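Local atomic coordinates of PFC0360w protein (Plasmodium falciparum, PDB entry 3NI8), a protein that probably acts as an Aha1-family co-chaperone that activates the ATPase of Hsp90 in the malaria parasite. Residues N36-A41 / V100-I105; R46-S51 / S64-S69; E85-R90 / N138-N143. All blocks are in the same frame, centred on the assembly; numbering follows the deposited sequence.

Contact 1. Residues N36-A41 / V100-I105. With IPA (isopropyl alcohol), chain B.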
loop_
_atom_site.group_PDB
_atom_site.type_symbol
_atom_site.label_atom_id
_atom_site.label_comp_id
_atom_site.label_asym_id
_atom_site.label_seq_id
_atom_site.Cartn_x
_atom_site.Cartn_y
_atom_site.Cartn_z
ATOM N N ASN A 36 -8.125 -5.798 -5.386
ATOM C CA ASN A 36 -8.473 -4.741 -6.351
ATOM C C ASN A 36 -8.046 -3.379 -5.841
ATOM O O ASN A 36 -7.411 -2.605 -6.551
ATOM C CB ASN A 36 -9.983 -4.705 -6.649
ATOM C CG ASN A 36 -10.390 -3.488 -7.496
ATOM O OD1 ASN A 36 -10.878 -2.480 -6.971
ATOM N ND2 ASN A 36 -10.193 -3.585 -8.808
ATOM N N ALA A 37 -8.380 -3.106 -4.592
ATOM C CA ALA A 37 -8.160 -1.780 -4.031
ATOM C C ALA A 37 -6.670 -1.381 -4.050
ATOM O O ALA A 37 -6.344 -0.168 -4.118
ATOM C CB ALA A 37 -8.716 -1.700 -2.606
ATOM N N PHE A 38 -5.774 -2.380 -3.970
ATOM C CA PHE A 38 -4.350 -2.109 -3.962
ATOM C C PHE A 38 -3.726 -2.040 -5.356
ATOM O O PHE A 38 -2.590 -1.539 -5.498
ATOM C CB PHE A 38 -3.599 -3.135 -3.119
ATOM C CG PHE A 38 -3.611 -2.834 -1.649
ATOM C CD1 PHE A 38 -2.528 -2.206 -1.050
ATOM C CD2 PHE A 38 -4.714 -3.183 -0.863
ATOM C CE1 PHE A 38 -2.550 -1.912 0.302
ATOM C CE2 PHE A 38 -4.737 -2.903 0.488
ATOM C CZ PHE A 38 -3.656 -2.274 1.078
ATOM N N THR A 39 -4.447 -2.520 -6.373
ATOM C CA THR A 39 -3.841 -2.740 -7.682
ATOM C C THR A 39 -4.579 -2.095 -8.867
ATOM O O THR A 39 -4.181 -2.252 -10.032
ATOM C CB THR A 39 -3.744 -4.248 -7.979
ATOM O OG1 THR A 39 -5.056 -4.818 -7.913
ATOM C CG2 THR A 39 -2.830 -4.960 -6.987
ATOM N N ASP A 40 -5.667 -1.397 -8.578
ATOM C CA ASP A 40 -6.519 -0.834 -9.611
ATOM C C ASP A 40 -6.443 0.692 -9.560
ATOM O O ASP A 40 -6.810 1.323 -8.547
ATOM C CB ASP A 40 -7.941 -1.327 -9.397
ATOM C CG ASP A 40 -8.932 -0.757 -10.388
ATOM O OD1 ASP A 40 -8.805 0.420 -10.812
ATOM O OD2 ASP A 40 -9.884 -1.505 -10.714
ATOM N N ALA A 41 -5.975 1.272 -10.665
ATOM C CA ALA A 41 -5.732 2.706 -10.754
ATOM C C ALA A 41 -6.951 3.545 -10.350
ATOM O O ALA A 41 -6.804 4.556 -9.636
ATOM C CB ALA A 41 -5.238 3.085 -12.146
ATOM N N VAL A 100 7.044 -3.385 0.378
ATOM C CA VAL A 100 5.702 -3.543 0.904
ATOM C C VAL A 100 5.154 -4.911 0.487
ATOM O O VAL A 100 5.190 -5.284 -0.683
ATOM C CB VAL A 100 4.756 -2.390 0.454
ATOM C CG1 VAL A 100 3.291 -2.681 0.888
ATOM C CG2 VAL A 100 5.224 -1.047 1.019
ATOM N N THR A 101 4.674 -5.663 1.462
ATOM C CA THR A 101 4.032 -6.947 1.203
ATOM C C THR A 101 2.621 -6.851 1.752
ATOM O O THR A 101 2.430 -6.386 2.884
ATOM C CB THR A 101 4.772 -8.084 1.941
ATOM O OG1 THR A 101 6.145 -8.114 1.516
ATOM C CG2 THR A 101 4.104 -9.421 1.690
ATOM N N VAL A 102 1.631 -7.262 0.975
ATOM C CA VAL A 102 0.255 -7.172 1.440
ATOM C C VAL A 102 -0.390 -8.525 1.237
ATOM O O VAL A 102 -0.402 -9.060 0.125
ATOM C CB VAL A 102 -0.581 -6.060 0.715
ATOM C CG1 VAL A 102 -1.860 -5.693 1.544
ATOM C CG2 VAL A 102 0.249 -4.797 0.431
ATOM N N GLU A 103 -0.885 -9.095 2.328
ATOM C CA GLU A 103 -1.578 -10.362 2.291
ATOM C C GLU A 103 -3.066 -10.146 2.552
ATOM O O GLU A 103 -3.460 -9.346 3.430
ATOM C CB GLU A 103 -0.988 -11.333 3.316
ATOM C CG GLU A 103 0.452 -11.750 3.030
ATOM C CD GLU A 103 1.128 -12.385 4.246
ATOM O OE1 GLU A 103 1.926 -11.672 4.900
ATOM O OE2 GLU A 103 0.835 -13.571 4.567
ATOM N N PHE A 104 -3.872 -10.860 1.761
ATOM C CA PHE A 104 -5.320 -10.886 1.869
ATOM C C PHE A 104 -5.744 -12.306 2.162
ATOM O O PHE A 104 -5.853 -13.134 1.247
ATOM C CB PHE A 104 -5.926 -10.433 0.557
ATOM C CG PHE A 104 -5.311 -9.173 0.023
ATOM C CD1 PHE A 104 -5.698 -7.938 0.517
ATOM C CD2 PHE A 104 -4.335 -9.227 -0.962
ATOM C CE1 PHE A 104 -5.142 -6.786 0.028
ATOM C CE2 PHE A 104 -3.770 -8.089 -1.439
ATOM C CZ PHE A 104 -4.180 -6.853 -0.946
ATOM N N ILE A 105 -5.973 -12.592 3.439
ATOM C CA ILE A 105 -6.202 -13.952 3.905
ATOM C C ILE A 105 -7.676 -14.175 4.212
ATOM O O ILE A 105 -8.272 -13.458 5.017
ATOM C CB ILE A 105 -5.363 -14.221 5.193
ATOM C CG1 ILE A 105 -3.846 -14.051 4.918
ATOM C CG2 ILE A 105 -5.710 -15.599 5.820
ATOM C CD1 ILE A 105 -3.053 -13.508 6.133
HETATM C C1 IPA B . -0.164 0.555 -5.423
HETATM C C2 IPA B . 0.155 0.005 -4.028
HETATM C C3 IPA B . -0.102 0.964 -2.865
HETATM O O2 IPA B . -0.518 -1.214 -3.837
#
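F38 of helix 31-39 meets V102 and F104, which point the same way from strand 98-106. Along the helical segment, N36 comes first and is turned away from the strand. Its amide bridges to the following turn, with ND2 donating to D40 OD2 at 2.8 Å, while OD1 is bonded to T43 OG1. F38 then delivers the whole cross-segment contact. Its first torsion (chi1 -83°) sets CG opposite the carbonyl carbon and sends the ring toward the strand. V102 approaches from the opposite direction and lays CG1 over one ring face, a CH-pi contact 4.0 Å from the F38 centroid and displaced toward the rim, with CG1 3.9 Å from F38 CZ. F104 arrives with its edge directed at the face of F38, an offset edge-to-face pair with centroids 5.6 Å apart and planes at 62°. Here F104 CZ stands 3.7 Å from F38 CD2. An isopropyl alcohol, probably from the crystallisation liquor, places O2 at the F38 ring edge and 2.7 Å from the carbonyl F38 O. T39 turns its hydroxyl back to F35 O, and D40 acts as N-cap of helix 41-47, OD1 accepting from Y42 N. Around the contact, W140, F144, L145 and I148 of helix 132-150 add to the packing on F38, and P31, L34 and F35 pack on F104. All three touching residues are buried, and their chemistry is entirely apolar and aromatic. Short helices following the first strand, packed with a long C-terminal helix against a curved antiparallel sheet, are the mark of the helix-grip fold of the SRPBCC (START-like) superfamily, to which the Aha1 family belongs.

Contact 2. Residues R46-S51 / S64-S69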
loop_
_atom_site.group_PDB
_atom_site.type_symbol
_atom_site.label_atom_id
_atom_site.label_comp_id
_atom_site.label_asym_id
_atom_site.label_seq_id
_atom_site.Cartn_x
_atom_site.Cartn_y
_atom_site.Cartn_z
ATOM N N ARG A 46 -9.442 6.961 -6.057
ATOM C CA ARG A 46 -10.481 7.254 -5.078
ATOM C C ARG A 46 -9.901 7.215 -3.683
ATOM O O ARG A 46 -10.290 7.996 -2.835
ATOM C CB ARG A 46 -11.614 6.228 -5.117
ATOM C CG ARG A 46 -12.498 6.186 -6.337
ATOM C CD ARG A 46 -13.607 5.146 -6.099
ATOM N NE ARG A 46 -14.620 5.599 -5.121
ATOM C CZ ARG A 46 -15.545 4.814 -4.545
ATOM N NH1 ARG A 46 -15.608 3.516 -4.809
ATOM N NH2 ARG A 46 -16.419 5.336 -3.687
ATOM N N LEU A 47 -8.997 6.277 -3.417
ATOM C CA LEU A 47 -8.356 6.191 -2.103
ATOM C C LEU A 47 -7.394 7.356 -1.860
ATOM O O LEU A 47 -7.032 7.641 -0.712
ATOM C CB LEU A 47 -7.622 4.851 -1.945
ATOM C CG LEU A 47 -8.460 3.578 -1.779
ATOM C CD1 LEU A 47 -7.587 2.342 -1.913
ATOM C CD2 LEU A 47 -9.156 3.582 -0.458
ATOM N N SER A 48 -6.988 8.000 -2.957
ATOM C CA SER A 48 -6.102 9.176 -2.961
ATOM C C SER A 48 -6.913 10.464 -3.064
ATOM O O SER A 48 -6.396 11.521 -3.445
ATOM C CB SER A 48 -5.156 9.112 -4.158
ATOM O OG SER A 48 -4.331 7.954 -4.123
ATOM N N ARG A 49 -8.202 10.365 -2.746
ATOM C CA ARG A 49 -9.109 11.506 -2.825
ATOM C C ARG A 49 -8.948 12.311 -4.100
ATOM O O ARG A 49 -8.904 13.552 -4.045
ATOM C CB ARG A 49 -8.922 12.419 -1.609
ATOM C CG ARG A 49 -9.482 11.822 -0.307
ATOM C CD ARG A 49 -10.904 11.343 -0.530
ATOM N NE ARG A 49 -11.870 12.426 -0.756
ATOM C CZ ARG A 49 -12.960 12.311 -1.518
ATOM N NH1 ARG A 49 -13.805 13.328 -1.659
ATOM N NH2 ARG A 49 -13.197 11.167 -2.151
ATOM N N GLY A 50 -8.851 11.622 -5.239
ATOM C CA GLY A 50 -8.731 12.307 -6.534
ATOM C C GLY A 50 -7.384 12.496 -7.235
ATOM O O GLY A 50 -7.377 12.730 -8.429
ATOM N N SER A 51 -6.254 12.442 -6.530
ATOM C CA SER A 51 -4.931 12.473 -7.215
ATOM C C SER A 51 -4.720 11.238 -8.086
ATOM O O SER A 51 -4.983 10.123 -7.640
ATOM C CB SER A 51 -3.777 12.539 -6.226
ATOM O OG SER A 51 -3.921 13.622 -5.341
ATOM N N SER A 64 2.604 4.663 -9.511
ATOM C CA SER A 64 2.809 6.016 -9.017
ATOM C C SER A 64 1.521 6.479 -8.349
ATOM O O SER A 64 0.428 6.287 -8.898
ATOM C CB SER A 64 3.157 6.938 -10.179
ATOM O OG SER A 64 2.684 8.240 -9.933
ATOM N N LEU A 65 1.652 7.056 -7.159
ATOM C CA LEU A 65 0.533 7.658 -6.449
ATOM C C LEU A 65 0.829 9.144 -6.211
ATOM O O LEU A 65 2.005 9.534 -6.073
ATOM C CB LEU A 65 0.363 6.966 -5.103
ATOM C CG LEU A 65 -0.590 5.781 -4.897
ATOM C CD1 LEU A 65 -0.776 4.913 -6.135
ATOM C CD2 LEU A 65 -0.088 4.944 -3.735
ATOM N N PHE A 66 -0.239 9.951 -6.125
ATOM C CA PHE A 66 -0.157 11.391 -5.855
ATOM C C PHE A 66 0.824 12.109 -6.807
ATOM O O PHE A 66 1.758 12.767 -6.355
ATOM C CB PHE A 66 0.222 11.685 -4.380
ATOM C CG PHE A 66 -0.793 11.213 -3.354
ATOM C CD1 PHE A 66 -1.968 11.933 -3.116
ATOM C CD2 PHE A 66 -0.557 10.066 -2.598
ATOM C CE1 PHE A 66 -2.903 11.499 -2.157
ATOM C CE2 PHE A 66 -1.499 9.622 -1.624
ATOM C CZ PHE A 66 -2.663 10.351 -1.411
ATOM N N SER A 67 0.605 11.961 -8.112
ATOM C CA SER A 67 1.471 12.540 -9.151
ATOM C C SER A 67 2.984 12.246 -9.010
ATOM O O SER A 67 3.839 13.114 -9.292
ATOM C CB SER A 67 1.219 14.043 -9.276
ATOM O OG SER A 67 -0.157 14.283 -9.508
ATOM N N GLY A 68 3.304 11.021 -8.587
ATOM C CA GLY A 68 4.686 10.574 -8.525
ATOM C C GLY A 68 5.372 10.877 -7.205
ATOM O O GLY A 68 6.588 10.769 -7.106
ATOM N N SER A 69 4.589 11.266 -6.201
ATOM C CA SER A 69 5.093 11.502 -4.853
ATOM C C SER A 69 5.439 10.191 -4.130
ATOM O O SER A 69 6.305 10.155 -3.248
ATOM C CB SER A 69 4.065 12.290 -4.036
ATOM O OG SER A 69 4.035 13.648 -4.478
HETATM O O HOH W 1 -2.714 8.583 -5.951
#
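The F66 ring carries S48 on one face and S51 obliquely beside it. Over that face S48 CB makes a CH-pi contact, 4.2 Å from the F66 ring centroid and 27° off the normal, while S48 OG and a water lie over the same face, also off its centre. S51 comes in obliquely, its OG 3.4 Å from F66 CD1, and S48 O lies 3.7 Å from F66 CE1. Two type I' turns meet here: S48-S51, which follows helix 41-47, and F66-S69, which closes the hairpin between strands 62-65 and 70-78. The first turn overlaps a Schellman motif in which R49, with positive phi, is the C-prime residue: R49 N bonds to R46 O and G50 N to T45 O. Glycine takes the third position of both turns, as G50 and G68, at backbone angles where a CB would press on the preceding carbonyl oxygen. The second turn is tied by F66 O, which accepts from S69 N and from S69 OG; the hydroxyl bond is 3.1 Å long, lies in the carbonyl plane and meets the C=O at 160°. With CG beside its own backbone N (chi1 -63°), F66 brings its ring across to the serines although its CB does not point at them. L65 adds a looser touch at the base of the hairpin. On the helix side, L47 packs on F144 and I148 of helix 132-150, and its carbonyl accepts from N147. The polar end of S48 is held by L44 O, one helical turn back. A water also links it to the hairpin, donating to S51 O and accepting from F66 N, with 2.8 Å between the water oxygen and F66 N.

Contact 3. Residues E85-R90 / N138-N143. With IPA (isopropyl alcohol), chain B.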
loop_
_atom_site.group_PDB
_atom_site.type_symbol
_atom_site.label_atom_id
_atom_site.label_comp_id
_atom_site.label_asym_id
_atom_site.label_seq_id
_atom_site.Cartn_x
_atom_site.Cartn_y
_atom_site.Cartn_z
ATOM N N GLU A 85 5.912 -5.313 -3.418
ATOM C CA GLU A 85 6.295 -4.098 -4.155
ATOM C C GLU A 85 7.640 -3.586 -3.702
ATOM O O GLU A 85 7.964 -3.711 -2.526
ATOM C CB GLU A 85 5.270 -2.977 -3.901
ATOM C CG GLU A 85 3.847 -3.356 -4.305
ATOM C CD GLU A 85 2.809 -2.368 -3.834
ATOM O OE1 GLU A 85 3.128 -1.411 -3.092
ATOM O OE2 GLU A 85 1.646 -2.568 -4.202
ATOM N N LYS A 86 8.409 -3.019 -4.638
ATOM C CA LYS A 86 9.362 -1.938 -4.307
ATOM C C LYS A 86 8.516 -0.662 -4.167
ATOM O O LYS A 86 7.547 -0.480 -4.898
ATOM C CB LYS A 86 10.399 -1.730 -5.408
ATOM C CG LYS A 86 11.134 -2.993 -5.879
ATOM C CD LYS A 86 12.653 -2.758 -5.997
ATOM C CE LYS A 86 13.016 -1.838 -7.160
ATOM N NZ LYS A 86 12.617 -2.501 -8.435
ATOM N N TRP A 87 8.886 0.219 -3.252
ATOM C CA TRP A 87 8.021 1.317 -2.826
ATOM C C TRP A 87 8.871 2.408 -2.189
ATOM O O TRP A 87 9.609 2.150 -1.231
ATOM C CB TRP A 87 7.036 0.771 -1.783
ATOM C CG TRP A 87 5.854 1.655 -1.385
ATOM C CD1 TRP A 87 4.544 1.496 -1.783
ATOM C CD2 TRP A 87 5.861 2.777 -0.480
ATOM N NE1 TRP A 87 3.744 2.450 -1.185
ATOM C CE2 TRP A 87 4.518 3.246 -0.381
ATOM C CE3 TRP A 87 6.860 3.430 0.255
ATOM C CZ2 TRP A 87 4.155 4.350 0.423
ATOM C CZ3 TRP A 87 6.508 4.523 1.057
ATOM C CH2 TRP A 87 5.156 4.971 1.137
ATOM N N LYS A 88 8.755 3.629 -2.701
ATOM C CA LYS A 88 9.428 4.780 -2.086
ATOM C C LYS A 88 8.583 6.051 -2.200
ATOM O O LYS A 88 7.692 6.125 -3.045
ATOM C CB LYS A 88 10.827 5.003 -2.697
ATOM C CG LYS A 88 10.791 5.469 -4.160
ATOM C CD LYS A 88 12.157 5.454 -4.857
ATOM C CE LYS A 88 13.079 6.532 -4.325
ATOM N NZ LYS A 88 14.478 6.026 -4.347
ATOM N N PHE A 89 8.837 7.016 -1.315
ATOM C CA PHE A 89 8.477 8.410 -1.553
ATOM C C PHE A 89 9.577 8.965 -2.455
ATOM O O PHE A 89 10.741 8.558 -2.338
ATOM C CB PHE A 89 8.470 9.207 -0.258
ATOM C CG PHE A 89 7.274 8.970 0.621
ATOM C CD1 PHE A 89 6.056 9.609 0.361
ATOM C CD2 PHE A 89 7.382 8.171 1.753
ATOM C CE1 PHE A 89 4.952 9.411 1.190
ATOM C CE2 PHE A 89 6.279 7.961 2.602
ATOM C CZ PHE A 89 5.067 8.571 2.323
ATOM N N ARG A 90 9.236 9.885 -3.356
ATOM C CA ARG A 90 10.235 10.361 -4.302
ATOM C C ARG A 90 11.358 11.162 -3.660
ATOM O O ARG A 90 12.367 11.413 -4.291
ATOM C CB ARG A 90 9.606 11.111 -5.477
ATOM C CG ARG A 90 9.096 12.483 -5.191
ATOM C CD ARG A 90 8.453 13.018 -6.464
ATOM N NE ARG A 90 8.127 14.437 -6.359
ATOM C CZ ARG A 90 8.498 15.359 -7.245
ATOM N NH1 ARG A 90 9.191 15.010 -8.334
ATOM N NH2 ARG A 90 8.159 16.631 -7.051
ATOM N N ASN A 138 1.690 6.576 9.297
ATOM C CA ASN A 138 0.559 7.503 9.214
ATOM C C ASN A 138 -0.083 7.500 7.827
ATOM O O ASN A 138 -1.297 7.540 7.718
ATOM C CB ASN A 138 0.952 8.941 9.592
ATOM C CG ASN A 138 1.373 9.089 11.058
ATOM O OD1 ASN A 138 1.216 8.177 11.870
ATOM N ND2 ASN A 138 1.925 10.253 11.389
ATOM N N GLY A 139 0.730 7.437 6.769
ATOM C CA GLY A 139 0.212 7.258 5.396
ATOM C C GLY A 139 -0.757 6.081 5.234
ATOM O O GLY A 139 -1.792 6.197 4.573
ATOM N N TRP A 140 -0.427 4.938 5.833
ATOM C CA TRP A 140 -1.298 3.774 5.732
ATOM C C TRP A 140 -2.514 3.884 6.651
ATOM O O TRP A 140 -3.632 3.700 6.194
ATOM C CB TRP A 140 -0.542 2.467 6.005
ATOM C CG TRP A 140 0.532 2.121 4.998
ATOM C CD1 TRP A 140 1.879 2.097 5.222
ATOM C CD2 TRP A 140 0.345 1.723 3.625
ATOM N NE1 TRP A 140 2.548 1.712 4.072
ATOM C CE2 TRP A 140 1.636 1.470 3.082
ATOM C CE3 TRP A 140 -0.778 1.544 2.812
ATOM C CZ2 TRP A 140 1.834 1.053 1.763
ATOM C CZ3 TRP A 140 -0.589 1.131 1.496
ATOM C CH2 TRP A 140 0.717 0.880 0.983
ATOM N N THR A 141 -2.297 4.183 7.928
ATOM C CA THR A 141 -3.392 4.183 8.890
ATOM C C THR A 141 -4.384 5.340 8.626
ATOM O O THR A 141 -5.590 5.121 8.604
ATOM C CB THR A 141 -2.880 4.193 10.375
ATOM O OG1 THR A 141 -2.211 5.441 10.657
ATOM C CG2 THR A 141 -1.912 3.004 10.651
ATOM N N GLN A 142 -3.854 6.538 8.360
ATOM C CA GLN A 142 -4.634 7.787 8.367
ATOM C C GLN A 142 -5.264 8.117 7.029
ATOM O O GLN A 142 -6.291 8.795 6.981
ATOM C CB GLN A 142 -3.792 8.996 8.874
ATOM C CG GLN A 142 -3.189 8.870 10.307
ATOM C CD GLN A 142 -4.178 8.291 11.315
ATOM O OE1 GLN A 142 -5.253 8.859 11.555
ATOM N NE2 GLN A 142 -3.830 7.153 11.902
ATOM N N ASN A 143 -4.660 7.658 5.941
ATOM C CA ASN A 143 -5.173 7.974 4.607
ATOM C C ASN A 143 -5.651 6.714 3.894
ATOM O O ASN A 143 -6.850 6.472 3.763
ATOM C CB ASN A 143 -4.123 8.673 3.701
ATOM C CG ASN A 143 -3.358 9.834 4.385
ATOM O OD1 ASN A 143 -2.203 10.144 3.983
ATOM N ND2 ASN A 143 -3.979 10.490 5.373
HETATM C C1 IPA B . -0.164 0.555 -5.423
HETATM C C2 IPA B . 0.155 0.005 -4.028
HETATM C C3 IPA B . -0.102 0.964 -2.865
HETATM O O2 IPA B . -0.518 -1.214 -3.837
#
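W87 of strand 82-89 and W140 of helix 132-150 bring their indoles together by sliding past each other in opposite directions. The two side chains reach this place by different torsions. In W87 the first torsion (chi1 -168°) turns CG away from the backbone N, carrying the indole out from the sheet toward the helix. W140 has CG opposite its carbonyl carbon (chi1 -65°), which swings the six-membered ring to W87 from a CB not aimed at the strand. The closest approach is W87 NE1 to W140 CZ2 at 3.8 Å. Next comes W87 CE2, 4.1 Å from W140 CZ2. The planes are inclined at 34°, an oblique meeting of the two indoles. The isopropyl alcohol puts its methyl C3 near the edge of both indoles, 3.9 Å from W140 CH2. E85, extended beyond CG, points from the same strand to this alcohol, and its OE2 lies 2.6 Å from the hydroxyl O2, which also approaches F38 O. H118 of strand 111-119 ties the tryptophans further: its ND1 bonds with W140 NE1, and its ring meets W87 edge-to-face. V100 packs on both indoles. The direct contact is van der Waals packing of two indoles, the nitrogen of W87 being the nearest atom, while W140 NE1 is satisfied by a histidine that should help fix the rotation of its ring. A buried carboxylate beside these rings would probably be easier to protonate than one in water, and its meeting with the alcohol is consistent with a small pocket that pairs a polar side with an aromatic wall.

Contacts 1 and 3 belong to the buried interior and contact 2 to its partly exposed margin. Contacts 1 and 3 share a face of the antiparallel sheet, their strands being neighbours joined by V100 O to E85 N, and F38 touches W140, so helices 31-39 and 132-150 press on the sheet side by side. One alcohol touches both, and L65 of contact 2 comes near it. Contact 2 continues from helix 41-47, where L47 packs on A37 of contact 1, and reaches contact 3 through S69 O and R90 N. Chemistry follows place: rings and methyls inside, an indole pair flanked by a carboxylate equally deep, and serines, backbone and water around one phenylalanine ring at the margin.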